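Local coordinates for protein putative arylalkylamine N-Acetyltransferase 7 (Aedes aegypti, PDB 4FD7) that probably transfers an acetyl group from acetyl-CoA to an amine substrate, as a mosquito member of the GNAT acetyltransferase family, at residues P12-F18 with W30-D35; E97-I103 with G152-K158. All blocks are in the same frame, centred on the assembly; numbering follows the deposited sequence.

How the interactions relate
Both interactions belong to one five-stranded antiparallel sheet, the N-terminal part of the GNAT fold. Interaction 1 joins strands 14-21 and 28-35, a hairpin at one edge of this sheet. Interaction 2 joins strands 98-108 and 146-155, and 146-155 is the last strand of the five. Strand 88-92 pairs with 28-35 on one side and 98-108 on the other. The centres are about 14 Å apart. Even so, the contacts touch, as Tyr31 CE1 packs on Val99 CG2 at 4.3 Å. Along the chain interaction 1 closes before interaction 2 opens. Helix 164-170 packs on side chains of both, and its N-terminal end probably helps bind acetyl-CoA, as in other GNAT proteins.

Interaction 1: P12-F18 with W30-D35; sequences PSVWHRF and WYRVQD
This beta hairpin carries a classic beta bulge and forms one edge of the five-stranded sheet. Strands 14-18 and 30-35 run antiparallel, at 161°, with axes 4.6 Å apart. Phe18 and Tyr31 are a hydrogen-bonded pair (Phe18 N to Tyr31 O 3.2 Å, Tyr31 N to Phe18 O 2.9 Å). Arg17 faces Arg32 as a non-hydrogen-bonded pair. His16 and Val33 pair next, with Val33 N to His16 O at 2.9 Å. At the bulge, Trp15 N (2.9 Å) and His16 N (3.2 Å) both donate to Val33 O. Trp15 takes psi near -31°, which shifts the register by one, so Val14 faces Gln34. Asp35 N then bonds Ser13 O at 2.9 Å. Within the hairpin, Asp35 OD2 accepts from Ser13 N at 2.7 Å and Asp35 OD1 from Trp15 NE1 at 2.9 Å; OD2 also forms a salt bridge with Arg5. Phe18 (chi1 p) lays its ring over Tyr31 CB, a CH-pi contact with CB 3.8 Å from the ring centroid. A water joins Arg17 NH1 (3.2 Å) to Tyr31 O (2.6 Å). Arg17 also pairs with Glu93. Strand 88-92 continues the sheet beyond 30-35, while Trp15 packs on helix 172-179 and Phe18 on helix 164-170.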
ATOM      1  N   PRO A  12     -19.933  -0.349  -3.915  1.00 17.85           N
ATOM      2  CA  PRO A  12     -18.877  -0.318  -2.889  1.00 17.47           C
ATOM      3  C   PRO A  12     -19.353  -0.760  -1.507  1.00 20.03           C
ATOM      4  O   PRO A  12     -20.444  -0.374  -1.087  1.00 22.36           O
ATOM      5  CB  PRO A  12     -18.468   1.156  -2.846  1.00 18.15           C
ATOM      6  CG  PRO A  12     -19.660   1.898  -3.402  1.00 21.30           C
ATOM      7  CD  PRO A  12     -20.250   0.993  -4.432  1.00 21.11           C
ATOM      8  N   SER A  13     -18.537  -1.556  -0.820  1.00 18.18           N
ATOM      9  CA  SER A  13     -18.845  -2.008   0.524  1.00 17.50           C
ATOM     10  C   SER A  13     -18.063  -1.217   1.551  1.00 17.80           C
ATOM     11  O   SER A  13     -16.927  -0.800   1.298  1.00 14.95           O
ATOM     12  CB  SER A  13     -18.498  -3.482   0.681  1.00 19.24           C
ATOM     13  OG  SER A  13     -19.338  -4.268  -0.145  1.00 20.56           O
ATOM     14  N   VAL A  14     -18.661  -1.029   2.719  1.00 17.52           N
ATOM     15  CA  VAL A  14     -17.921  -0.493   3.850  1.00 15.47           C
ATOM     16  C   VAL A  14     -17.343  -1.643   4.653  1.00 17.48           C
ATOM     17  O   VAL A  14     -18.067  -2.533   5.107  1.00 18.04           O
ATOM     18  CB  VAL A  14     -18.804   0.387   4.751  1.00 15.78           C
ATOM     19  CG1 VAL A  14     -17.979   0.926   5.936  1.00 16.77           C
ATOM     20  CG2 VAL A  14     -19.379   1.534   3.932  1.00 16.26           C
ATOM     21  N   TRP A  15     -16.033  -1.639   4.834  1.00 14.68           N
ATOM     22  CA  TRP A  15     -15.375  -2.774   5.470  1.00 16.81           C
ATOM     23  C   TRP A  15     -15.093  -2.599   6.949  1.00 17.21           C
ATOM     24  O   TRP A  15     -15.058  -3.581   7.689  1.00 15.41           O
ATOM     25  CB  TRP A  15     -14.078  -3.133   4.738  1.00 15.25           C
ATOM     26  CG  TRP A  15     -14.326  -3.525   3.300  1.00 16.47           C
ATOM     27  CD1 TRP A  15     -13.929  -2.850   2.184  1.00 15.13           C
ATOM     28  CD2 TRP A  15     -15.046  -4.674   2.836  1.00 17.38           C
ATOM     29  NE1 TRP A  15     -14.346  -3.508   1.057  1.00 16.29           N
ATOM     30  CE2 TRP A  15     -15.036  -4.630   1.426  1.00 16.63           C
ATOM     31  CE3 TRP A  15     -15.693  -5.736   3.474  1.00 17.66           C
ATOM     32  CZ2 TRP A  15     -15.659  -5.606   0.641  1.00 15.95           C
ATOM     33  CZ3 TRP A  15     -16.317  -6.705   2.691  1.00 19.85           C
ATOM     34  CH2 TRP A  15     -16.287  -6.634   1.291  1.00 16.29           C
ATOM     35  N   HIS A  16     -14.849  -1.362   7.369  1.00 15.79           N
ATOM     36  CA  HIS A  16     -14.390  -1.107   8.730  1.00 16.10           C
ATOM     37  C   HIS A  16     -14.800   0.292   9.190  1.00 16.82           C
ATOM     38  O   HIS A  16     -14.841   1.230   8.395  1.00 16.09           O
ATOM     39  CB  HIS A  16     -12.869  -1.260   8.768  1.00 16.08           C
ATOM     40  CG  HIS A  16     -12.256  -1.070  10.119  1.00 17.10           C
ATOM     41  ND1 HIS A  16     -12.673  -1.760  11.238  1.00 16.28           N
ATOM     42  CD2 HIS A  16     -11.232  -0.283  10.524  1.00 17.47           C
ATOM     43  CE1 HIS A  16     -11.935  -1.401  12.276  1.00 17.23           C
ATOM     44  NE2 HIS A  16     -11.056  -0.502  11.871  1.00 19.02           N
ATOM     45  N   ARG A  17     -15.130   0.425  10.470  1.00 17.64           N
ATOM     46  CA  ARG A  17     -15.432   1.738  11.051  1.00 17.47           C
ATOM     47  C   ARG A  17     -14.677   1.886  12.362  1.00 17.44           C
ATOM     48  O   ARG A  17     -14.466   0.906  13.076  1.00 19.64           O
ATOM     49  CB  ARG A  17     -16.937   1.917  11.294  1.00 18.06           C
ATOM     50  CG  ARG A  17     -17.795   1.864  10.036  1.00 20.41           C
ATOM     51  CD  ARG A  17     -19.247   2.174  10.367  1.00 20.49           C
ATOM     52  NE  ARG A  17     -20.181   1.873   9.280  1.00 22.34           N
ATOM     53  CZ  ARG A  17     -20.507   2.729   8.318  1.00 18.95           C
ATOM     54  NH1 ARG A  17     -19.967   3.940   8.284  1.00 19.86           N
ATOM     55  NH2 ARG A  17     -21.371   2.374   7.378  1.00 22.20           N
ATOM     56  N   PHE A  18     -14.273   3.108  12.686  1.00 17.81           N
ATOM     57  CA  PHE A  18     -13.500   3.323  13.891  1.00 17.21           C
ATOM     58  C   PHE A  18     -13.603   4.775  14.327  1.00 16.11           C
ATOM     59  O   PHE A  18     -13.945   5.653  13.524  1.00 17.49           O
ATOM     60  CB  PHE A  18     -12.031   2.949  13.646  1.00 18.42           C
ATOM     61  CG  PHE A  18     -11.351   3.815  12.621  1.00 17.56           C
ATOM     62  CD1 PHE A  18     -10.677   4.964  13.003  1.00 17.17           C
ATOM     63  CD2 PHE A  18     -11.398   3.488  11.278  1.00 18.12           C
ATOM     64  CE1 PHE A  18     -10.058   5.773  12.060  1.00 17.03           C
ATOM     65  CE2 PHE A  18     -10.776   4.296  10.323  1.00 17.80           C
ATOM     66  CZ  PHE A  18     -10.098   5.422  10.714  1.00 16.25           C
ATOM     67  N   TRP A  30     -16.230   9.716  13.865  1.00 16.62           N
ATOM     68  CA  TRP A  30     -16.201   8.407  13.236  1.00 16.84           C
ATOM     69  C   TRP A  30     -15.593   8.506  11.857  1.00 16.60           C
ATOM     70  O   TRP A  30     -15.786   9.497  11.157  1.00 17.00           O
ATOM     71  CB  TRP A  30     -17.614   7.837  13.121  1.00 17.95           C
ATOM     72  CG  TRP A  30     -18.124   7.239  14.364  1.00 18.06           C
ATOM     73  CD1 TRP A  30     -18.907   7.844  15.304  1.00 19.61           C
ATOM     74  CD2 TRP A  30     -17.922   5.898  14.809  1.00 18.77           C
ATOM     75  NE1 TRP A  30     -19.194   6.962  16.316  1.00 19.11           N
ATOM     76  CE2 TRP A  30     -18.595   5.755  16.038  1.00 20.93           C
ATOM     77  CE3 TRP A  30     -17.227   4.797  14.293  1.00 17.53           C
ATOM     78  CZ2 TRP A  30     -18.595   4.565  16.764  1.00 18.54           C
ATOM     79  CZ3 TRP A  30     -17.221   3.615  15.016  1.00 19.98           C
ATOM     80  CH2 TRP A  30     -17.901   3.505  16.234  1.00 22.06           C
ATOM     81  N   TYR A  31     -14.853   7.465  11.476  1.00 14.83           N
ATOM     82  CA  TYR A  31     -14.319   7.341  10.139  1.00 15.14           C
ATOM     83  C   TYR A  31     -14.737   5.978   9.599  1.00 16.41           C
ATOM     84  O   TYR A  31     -15.119   5.096  10.365  1.00 16.50           O
ATOM     85  CB  TYR A  31     -12.786   7.372  10.162  1.00 15.38           C
ATOM     86  CG  TYR A  31     -12.159   8.669  10.634  1.00 17.39           C
ATOM     87  CD1 TYR A  31     -11.701   9.614   9.720  1.00 17.62           C
ATOM     88  CD2 TYR A  31     -12.001   8.933  11.986  1.00 18.01           C
ATOM     89  CE1 TYR A  31     -11.110  10.803  10.148  1.00 19.66           C
ATOM     90  CE2 TYR A  31     -11.419  10.106  12.422  1.00 19.30           C
ATOM     91  CZ  TYR A  31     -10.974  11.039  11.501  1.00 22.25           C
ATOM     92  OH  TYR A  31     -10.387  12.215  11.936  1.00 22.06           O
ATOM     93  N   ARG A  32     -14.635   5.795   8.291  1.00 15.65           N
ATOM     94  CA  ARG A  32     -14.853   4.480   7.711  1.00 15.02           C
ATOM     95  C   ARG A  32     -13.771   4.183   6.677  1.00 14.88           C
ATOM     96  O   ARG A  32     -13.171   5.108   6.109  1.00 12.02           O
ATOM     97  CB  ARG A  32     -16.230   4.390   7.056  1.00 16.39           C
ATOM     98  CG  ARG A  32     -16.425   5.364   5.896  1.00 17.62           C
ATOM     99  CD  ARG A  32     -17.834   5.287   5.348  1.00 17.17           C
ATOM    100  NE  ARG A  32     -18.009   6.134   4.171  1.00 19.46           N
ATOM    101  CZ  ARG A  32     -18.288   7.432   4.220  1.00 20.56           C
ATOM    102  NH1 ARG A  32     -18.426   8.042   5.391  1.00 20.21           N
ATOM    103  NH2 ARG A  32     -18.423   8.119   3.097  1.00 21.12           N
ATOM    104  N   VAL A  33     -13.539   2.892   6.455  1.00 12.98           N
ATOM    105  CA  VAL A  33     -12.699   2.416   5.363  1.00 13.42           C
ATOM    106  C   VAL A  33     -13.590   1.567   4.450  1.00 14.88           C
ATOM    107  O   VAL A  33     -14.295   0.664   4.921  1.00 13.10           O
ATOM    108  CB  VAL A  33     -11.535   1.546   5.858  1.00 14.37           C
ATOM    109  CG1 VAL A  33     -10.554   1.276   4.694  1.00 12.04           C
ATOM    110  CG2 VAL A  33     -10.819   2.205   7.039  1.00 12.68           C
ATOM    111  N   GLN A  34     -13.578   1.872   3.157  1.00 13.76           N
ATOM    112  CA  GLN A  34     -14.493   1.221   2.223  1.00 13.39           C
ATOM    113  C   GLN A  34     -13.877   1.045   0.849  1.00 14.43           C
ATOM    114  O   GLN A  34     -12.817   1.606   0.564  1.00 10.95           O
ATOM    115  CB  GLN A  34     -15.774   2.048   2.071  1.00 14.01           C
ATOM    116  CG  GLN A  34     -15.538   3.457   1.502  1.00 15.51           C
ATOM    117  CD  GLN A  34     -16.813   4.096   0.973  1.00 15.08           C
ATOM    118  OE1 GLN A  34     -17.550   4.751   1.710  1.00 17.44           O
ATOM    119  NE2 GLN A  34     -17.066   3.922  -0.309  1.00 13.58           N
ATOM    120  N   ASP A  35     -14.552   0.268   0.001  1.00 13.65           N
ATOM    121  CA  ASP A  35     -14.166   0.171  -1.409  1.00 14.83           C
ATOM    122  C   ASP A  35     -14.093   1.565  -2.003  1.00 14.06           C
ATOM    123  O   ASP A  35     -14.945   2.418  -1.721  1.00 14.24           O
ATOM    124  CB  ASP A  35     -15.195  -0.618  -2.217  1.00 16.07           C
ATOM    125  CG  ASP A  35     -15.177  -2.095  -1.921  1.00 16.13           C
ATOM    126  OD1 ASP A  35     -14.079  -2.677  -1.755  1.00 13.37           O
ATOM    127  OD2 ASP A  35     -16.288  -2.680  -1.878  1.00 15.60           O
TER
HETATM  128  O   HOH W   1     -17.694   4.953  10.251  1.00 26.44           O

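Interaction 2: E97-I103 with G152-K158; sequences EIVGVNI and GLSVDPK
Lys158 (chi1 p) reaches back over Asp156 to Glu97, forming a salt-bridge network. Its NZ lies 3.1 Å from Glu97 OE2 and 3.2 Å from Asp156 OD2. Asp156 OD1 accepts from Lys158 N at 3.0 Å, an Asx turn. Water links Asp156 OD2 (2.8 Å) to Ile98 O (2.6 Å). The segments pair antiparallel, short axes at 177° and 4.7 Å apart. Val101 N to Ser154 O and Ser154 N to Val101 O are both 2.9 Å, flanked by non-hydrogen-bonded pairs Gly100-Val155 and Asn102-Leu153. Val99 O accepts from Asp156 N at 2.9 Å. Gly152 O accepts from Ile103 N (3.2 Å) and Asn102 ND2 (2.8 Å; chi1 t), while Asn102 OD1 accepts from Arg172. A CB would clash at Gly100, whose CA is 3.0 Å from Ser154 O, and jam at Gly152 (phi near 113°). Strand 146-155 leads into the loop that, as in GNAT relatives, probably binds the acetyl-CoA pyrophosphate with helix 164-170. Helix 41-55 packs on Ser154, helix 164-170 on Val155, and strand 88-92 pairs beyond 98-108.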
ATOM      1  N   GLU A  97     -14.259  14.160   1.530  1.00 24.38           N
ATOM      2  CA  GLU A  97     -12.842  14.362   1.265  1.00 24.88           C
ATOM      3  C   GLU A  97     -12.028  13.119   1.613  1.00 20.05           C
ATOM      4  O   GLU A  97     -12.234  12.507   2.666  1.00 22.61           O
ATOM      5  CB  GLU A  97     -12.346  15.556   2.073  1.00 26.41           C
ATOM      6  CG  GLU A  97     -11.070  16.167   1.573  1.00 27.46           C
ATOM      7  CD  GLU A  97     -10.746  17.435   2.323  1.00 30.43           C
ATOM      8  OE1 GLU A  97     -11.416  18.458   2.072  1.00 33.53           O
ATOM      9  OE2 GLU A  97      -9.839  17.398   3.181  1.00 32.83           O
ATOM     10  N   ILE A  98     -11.100  12.750   0.737  1.00 20.41           N
ATOM     11  CA  ILE A  98     -10.272  11.567   0.987  1.00 18.59           C
ATOM     12  C   ILE A  98      -9.325  11.776   2.169  1.00 19.60           C
ATOM     13  O   ILE A  98      -8.514  12.708   2.174  1.00 18.94           O
ATOM     14  CB  ILE A  98      -9.462  11.149  -0.256  1.00 18.01           C
ATOM     15  CG1 ILE A  98     -10.402  10.652  -1.352  1.00 19.98           C
ATOM     16  CG2 ILE A  98      -8.423  10.073   0.118  1.00 16.08           C
ATOM     17  CD1 ILE A  98      -9.715  10.388  -2.672  1.00 19.34           C
ATOM     18  N   VAL A  99      -9.423  10.909   3.175  1.00 15.56           N
ATOM     19  CA  VAL A  99      -8.516  10.992   4.319  1.00 17.40           C
ATOM     20  C   VAL A  99      -7.242  10.202   4.032  1.00 17.94           C
ATOM     21  O   VAL A  99      -6.129  10.702   4.207  1.00 17.80           O
ATOM     22  CB  VAL A  99      -9.157  10.481   5.619  1.00 16.22           C
ATOM     23  CG1 VAL A  99      -8.148  10.499   6.748  1.00 17.16           C
ATOM     24  CG2 VAL A  99     -10.375  11.337   5.993  1.00 20.13           C
ATOM     25  N   GLY A 100      -7.423   8.961   3.597  1.00 15.27           N
ATOM     26  CA  GLY A 100      -6.316   8.126   3.185  1.00 15.64           C
ATOM     27  C   GLY A 100      -6.740   7.181   2.080  1.00 15.78           C
ATOM     28  O   GLY A 100      -7.929   6.984   1.844  1.00 16.15           O
ATOM     29  N   VAL A 101      -5.768   6.602   1.384  1.00 15.46           N
ATOM     30  CA  VAL A 101      -6.062   5.630   0.341  1.00 14.86           C
ATOM     31  C   VAL A 101      -4.951   4.576   0.288  1.00 17.31           C
ATOM     32  O   VAL A 101      -3.814   4.846   0.653  1.00 19.11           O
ATOM     33  CB  VAL A 101      -6.376   6.313  -1.040  1.00 17.90           C
ATOM     34  CG1 VAL A 101      -5.370   7.374  -1.376  1.00 18.77           C
ATOM     35  CG2 VAL A 101      -6.480   5.308  -2.176  1.00 18.04           C
ATOM     36  N   ASN A 102      -5.308   3.349  -0.091  1.00 14.79           N
ATOM     37  CA  ASN A 102      -4.354   2.249  -0.199  1.00 15.10           C
ATOM     38  C   ASN A 102      -4.686   1.605  -1.531  1.00 14.05           C
ATOM     39  O   ASN A 102      -5.774   1.056  -1.701  1.00 11.04           O
ATOM     40  CB  ASN A 102      -4.581   1.235   0.931  1.00 13.40           C
ATOM     41  CG  ASN A 102      -3.314   0.454   1.325  1.00 14.97           C
ATOM     42  OD1 ASN A 102      -3.326  -0.279   2.315  1.00 15.68           O
ATOM     43  ND2 ASN A 102      -2.241   0.588   0.554  1.00 15.38           N
ATOM     44  N   ILE A 103      -3.772   1.716  -2.492  1.00 14.50           N
ATOM     45  CA  ILE A 103      -3.984   1.096  -3.796  1.00 14.35           C
ATOM     46  C   ILE A 103      -3.555  -0.364  -3.720  1.00 14.57           C
ATOM     47  O   ILE A 103      -2.398  -0.662  -3.433  1.00 14.54           O
ATOM     48  CB  ILE A 103      -3.220   1.834  -4.918  1.00 14.01           C
ATOM     49  CG1 ILE A 103      -3.592   3.322  -4.924  1.00 17.63           C
ATOM     50  CG2 ILE A 103      -3.515   1.213  -6.274  1.00 14.50           C
ATOM     51  CD1 ILE A 103      -5.043   3.590  -5.323  1.00 15.07           C
ATOM     52  N   GLY A 152       1.297   1.259  -2.164  1.00 16.05           N
ATOM     53  CA  GLY A 152       1.268   2.566  -1.528  1.00 14.62           C
ATOM     54  C   GLY A 152       0.053   2.843  -0.662  1.00 15.88           C
ATOM     55  O   GLY A 152      -1.093   2.614  -1.081  1.00 15.21           O
ATOM     56  N   LEU A 153       0.312   3.334   0.548  1.00 16.21           N
ATOM     57  CA  LEU A 153      -0.731   3.838   1.437  1.00 17.61           C
ATOM     58  C   LEU A 153      -0.425   5.305   1.720  1.00 20.43           C
ATOM     59  O   LEU A 153       0.645   5.633   2.244  1.00 19.13           O
ATOM     60  CB  LEU A 153      -0.785   3.040   2.749  1.00 17.16           C
ATOM     61  CG  LEU A 153      -2.052   3.185   3.621  1.00 15.24           C
ATOM     62  CD1 LEU A 153      -2.134   2.079   4.666  1.00 16.71           C
ATOM     63  CD2 LEU A 153      -2.157   4.536   4.324  1.00 19.16           C
ATOM     64  N   SER A 154      -1.373   6.171   1.361  1.00 20.14           N
ATOM     65  CA  SER A 154      -1.245   7.614   1.528  1.00 20.62           C
ATOM     66  C   SER A 154      -2.224   8.097   2.591  1.00 20.42           C
ATOM     67  O   SER A 154      -3.381   7.696   2.605  1.00 18.14           O
ATOM     68  CB  SER A 154      -1.554   8.294   0.203  1.00 20.02           C
ATOM     69  OG  SER A 154      -1.298   9.687   0.235  1.00 23.06           O
ATOM     70  N   VAL A 155      -1.758   8.947   3.499  1.00 20.45           N
ATOM     71  CA  VAL A 155      -2.654   9.587   4.463  1.00 19.99           C
ATOM     72  C   VAL A 155      -2.417  11.087   4.423  1.00 21.89           C
ATOM     73  O   VAL A 155      -1.266  11.524   4.422  1.00 22.35           O
ATOM     74  CB  VAL A 155      -2.421   9.079   5.896  1.00 22.91           C
ATOM     75  CG1 VAL A 155      -3.003  10.057   6.943  1.00 19.45           C
ATOM     76  CG2 VAL A 155      -3.000   7.666   6.077  1.00 20.72           C
ATOM     77  N   ASP A 156      -3.498  11.868   4.377  1.00 20.41           N
ATOM     78  CA  ASP A 156      -3.367  13.320   4.364  1.00 21.47           C
ATOM     79  C   ASP A 156      -2.728  13.743   5.675  1.00 20.06           C
ATOM     80  O   ASP A 156      -3.224  13.402   6.748  1.00 20.31           O
ATOM     81  CB  ASP A 156      -4.738  13.970   4.202  1.00 22.57           C
ATOM     82  CG  ASP A 156      -4.668  15.482   4.049  1.00 25.35           C
ATOM     83  OD1 ASP A 156      -3.710  16.115   4.548  1.00 22.00           O
ATOM     84  OD2 ASP A 156      -5.590  16.038   3.426  1.00 25.89           O
ATOM     85  N   PRO A 157      -1.609  14.481   5.589  1.00 22.95           N
ATOM     86  CA  PRO A 157      -0.860  14.990   6.734  1.00 21.28           C
ATOM     87  C   PRO A 157      -1.726  15.650   7.805  1.00 23.98           C
ATOM     88  O   PRO A 157      -1.394  15.526   8.982  1.00 22.99           O
ATOM     89  CB  PRO A 157       0.064  16.021   6.088  1.00 24.38           C
ATOM     90  CG  PRO A 157       0.348  15.448   4.766  1.00 24.62           C
ATOM     91  CD  PRO A 157      -0.951  14.834   4.318  1.00 21.67           C
ATOM     92  N   LYS A 158      -2.822  16.307   7.436  1.00 21.41           N
ATOM     93  CA  LYS A 158      -3.622  16.964   8.466  1.00 24.16           C
ATOM     94  C   LYS A 158      -4.485  15.981   9.255  1.00 22.63           C
ATOM     95  O   LYS A 158      -5.233  16.382  10.156  1.00 24.79           O
ATOM     96  CB  LYS A 158      -4.443  18.127   7.905  1.00 28.39           C
ATOM     97  CG  LYS A 158      -5.670  17.729   7.117  1.00 27.28           C
ATOM     98  CD  LYS A 158      -6.067  18.854   6.150  1.00 30.16           C
ATOM     99  CE  LYS A 158      -7.471  18.632   5.624  1.00 30.50           C
ATOM    100  NZ  LYS A 158      -7.741  17.177   5.517  1.00 33.40           N
TER
HETATM  101  O   HOH W   2      -7.243  14.880   1.469  1.00 38.67           O